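PDB 5YJE: protein HIRA from Homo sapiens, which cooperates with ASF1A in replication-independent chromatin assembly as the trimerizing subunit of the H3.3 histone chaperone complex. Local coordinates for the interface of chains A and B. Residues are numbered along the deposited sequence; one frame, centred on the assembly and turned at random. Chains: chain A/B, Protein HIRA.

The interface of chains A and B. Residues chain A 69-71, 76, 91, 93; chain B 222, 225, 261, 264, 268, 271-272, 275.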
loop_
_atom_site.group_PDB
_atom_site.type_symbol
_atom_site.label_atom_id
_atom_site.label_comp_id
_atom_site.label_asym_id
_atom_site.label_seq_id
_atom_site.Cartn_x
_atom_site.Cartn_y
_atom_site.Cartn_z
ATOM N N THR A 69 2.992 -25.868 32.221
ATOM C CA THR A 69 2.669 -27.274 32.006
ATOM C C THR A 69 3.257 -27.701 30.669
ATOM O O THR A 69 3.693 -26.872 29.872
ATOM C CB THR A 69 1.153 -27.519 32.049
ATOM O OG1 THR A 69 0.896 -28.915 31.888
ATOM C CG2 THR A 69 0.453 -26.769 30.933
ATOM N N VAL A 70 3.272 -29.011 30.439
ATOM C CA VAL A 70 3.900 -29.614 29.270
ATOM C C VAL A 70 2.942 -30.627 28.662
ATOM O O VAL A 70 2.366 -31.456 29.373
ATOM C CB VAL A 70 5.234 -30.295 29.621
ATOM C CG1 VAL A 70 5.971 -30.653 28.351
ATOM C CG2 VAL A 70 6.073 -29.388 30.504
ATOM N N VAL A 71 2.791 -30.575 27.344
ATOM C CA VAL A 71 1.794 -31.362 26.632
ATOM C C VAL A 71 2.399 -31.797 25.306
ATOM O O VAL A 71 2.727 -30.950 24.471
ATOM C CB VAL A 71 0.509 -30.553 26.390
ATOM C CG1 VAL A 71 -0.282 -31.175 25.273
ATOM C CG2 VAL A 71 -0.327 -30.454 27.658
ATOM N N LEU A 76 3.615 -25.069 27.657
ATOM C CA LEU A 76 2.473 -24.191 27.456
ATOM C C LEU A 76 2.575 -22.973 28.354
ATOM O O LEU A 76 3.031 -23.049 29.495
ATOM C CB LEU A 76 1.138 -24.895 27.741
ATOM C CG LEU A 76 0.730 -26.112 26.905
ATOM C CD1 LEU A 76 -0.550 -26.719 27.477
ATOM C CD2 LEU A 76 0.563 -25.770 25.423
ATOM N N VAL A 91 -4.001 -21.010 25.740
ATOM C CA VAL A 91 -2.614 -21.424 25.870
ATOM C C VAL A 91 -1.854 -20.984 24.615
ATOM O O VAL A 91 -2.422 -20.885 23.525
ATOM C CB VAL A 91 -2.517 -22.952 26.108
ATOM C CG1 VAL A 91 -3.124 -23.336 27.486
ATOM C CG2 VAL A 91 -3.221 -23.723 24.995
ATOM N N THR A 93 2.312 -21.590 22.799
ATOM C CA THR A 93 3.413 -22.545 22.853
ATOM C C THR A 93 4.763 -21.875 23.059
ATOM O O THR A 93 5.801 -22.503 22.836
ATOM C CB THR A 93 3.437 -23.436 21.607
ATOM O OG1 THR A 93 3.698 -22.647 20.446
ATOM C CG2 THR A 93 2.109 -24.153 21.449
ATOM N N LEU B 222 0.590 -28.610 18.477
ATOM C CA LEU B 222 -0.395 -29.141 19.401
ATOM C C LEU B 222 -1.269 -30.207 18.765
ATOM O O LEU B 222 -2.202 -30.695 19.413
ATOM C CB LEU B 222 -1.262 -28.009 19.943
ATOM C CG LEU B 222 -0.508 -26.985 20.778
ATOM C CD1 LEU B 222 -1.192 -25.639 20.675
ATOM C CD2 LEU B 222 -0.437 -27.448 22.227
ATOM N N CYS B 225 -1.825 -33.858 20.437
ATOM C CA CYS B 225 -2.616 -33.925 21.653
ATOM C C CYS B 225 -4.008 -33.328 21.493
ATOM O O CYS B 225 -4.801 -33.387 22.435
ATOM C CB CYS B 225 -1.855 -33.251 22.794
ATOM S SG CYS B 225 -0.334 -34.153 23.222
ATOM N N LEU B 261 -4.920 -37.540 27.624
ATOM C CA LEU B 261 -3.710 -37.199 28.357
ATOM C C LEU B 261 -3.796 -37.737 29.781
ATOM O O LEU B 261 -4.798 -37.536 30.471
ATOM C CB LEU B 261 -3.480 -35.681 28.348
ATOM C CG LEU B 261 -3.207 -35.133 26.930
ATOM C CD1 LEU B 261 -3.095 -33.619 26.880
ATOM C CD2 LEU B 261 -1.968 -35.772 26.311
ATOM N N VAL B 264 -2.095 -34.526 32.518
ATOM C CA VAL B 264 -2.754 -33.241 32.774
ATOM C C VAL B 264 -4.250 -33.441 32.847
ATOM O O VAL B 264 -4.817 -34.353 32.218
ATOM C CB VAL B 264 -2.427 -32.177 31.683
ATOM C CG1 VAL B 264 -0.942 -31.884 31.634
ATOM C CG2 VAL B 264 -2.949 -32.600 30.295
ATOM N N VAL B 268 -6.875 -28.965 30.288
ATOM C CA VAL B 268 -5.673 -28.619 29.554
ATOM C C VAL B 268 -5.734 -29.192 28.140
ATOM O O VAL B 268 -5.317 -28.542 27.176
ATOM C CB VAL B 268 -4.431 -29.109 30.323
ATOM C CG1 VAL B 268 -3.168 -28.795 29.572
ATOM C CG2 VAL B 268 -4.380 -28.490 31.732
ATOM N N GLU B 271 -7.946 -27.037 26.170
ATOM C CA GLU B 271 -7.393 -25.745 25.787
ATOM C C GLU B 271 -6.375 -25.919 24.672
ATOM O O GLU B 271 -6.310 -25.096 23.752
ATOM C CB GLU B 271 -6.798 -25.024 27.002
ATOM C CG GLU B 271 -7.856 -24.748 28.092
ATOM C CD GLU B 271 -7.636 -23.472 28.906
ATOM O OE1 GLU B 271 -6.560 -22.824 28.823
ATOM O OE2 GLU B 271 -8.576 -23.109 29.646
ATOM N N THR B 272 -5.606 -27.011 24.707
ATOM C CA THR B 272 -4.706 -27.281 23.594
ATOM C C THR B 272 -5.484 -27.597 22.329
ATOM O O THR B 272 -5.104 -27.152 21.243
ATOM C CB THR B 272 -3.736 -28.409 23.928
ATOM O OG1 THR B 272 -4.467 -29.619 24.113
ATOM C CG2 THR B 272 -2.937 -28.088 25.178
ATOM N N ALA B 275 -6.771 -24.229 20.998
ATOM C CA ALA B 275 -5.667 -23.470 20.428
ATOM C C ALA B 275 -5.247 -24.046 19.084
ATOM O O ALA B 275 -5.060 -23.307 18.114
ATOM C CB ALA B 275 -4.485 -23.447 21.395
#
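This patch of the A/B interface in the C-terminal portion of HIRA, whose trimerization the H3.3 chaperone complex needs for its activity, packs by apolar contact, with no hydrogen bond crossing it. Strands 68-71, 74-83 and 86-92 of chain A lie against the start of helix 266-286 of chain B, the 3-10 helix 223-225 and neighbouring loops. A:Val71 is wedged by both branches: CG1, anti to the backbone N (chi1 160°), meets B:Cys225 CB at 3.6 Å, while CG2 slides antiparallel past B:Val268 to touch its CG1. A:Leu76 forks in the same way. Its side chain crosses that of B:Thr272 at about a right angle, CD1 3.6 Å from the methyl CG2, and its CD2 lies 3.7 Å from CD2 of B:Leu222. That leucine also meets A:Thr93 tip to tip, CD1 to the methyl CG2. At the next strand, A:Val91 puts CG2 in the crowded position between backbone N and carbonyl carbon (chi1 -66°), 3.8 Å from B:Ala275 CB, and CG1 beside B:Glu271, 3.7 Å from the carboxylate oxygen OE1 and also near its CB. An alanine here would probably loosen the packing against the helix, since both branches touching B:Glu271 and B:Ala275 would go. On strand 68-71, A:Thr69 crosses B:Val264 at about a right angle, its hydroxyl OG1, anti to the backbone N, 3.5 Å from CG1. Within the helix, B:Thr272 (chi1 65°) points its methyl at chain A, while its hydroxyl OG1 makes a weak hydrogen bond back to B:Val268 O, at 3.4 Å.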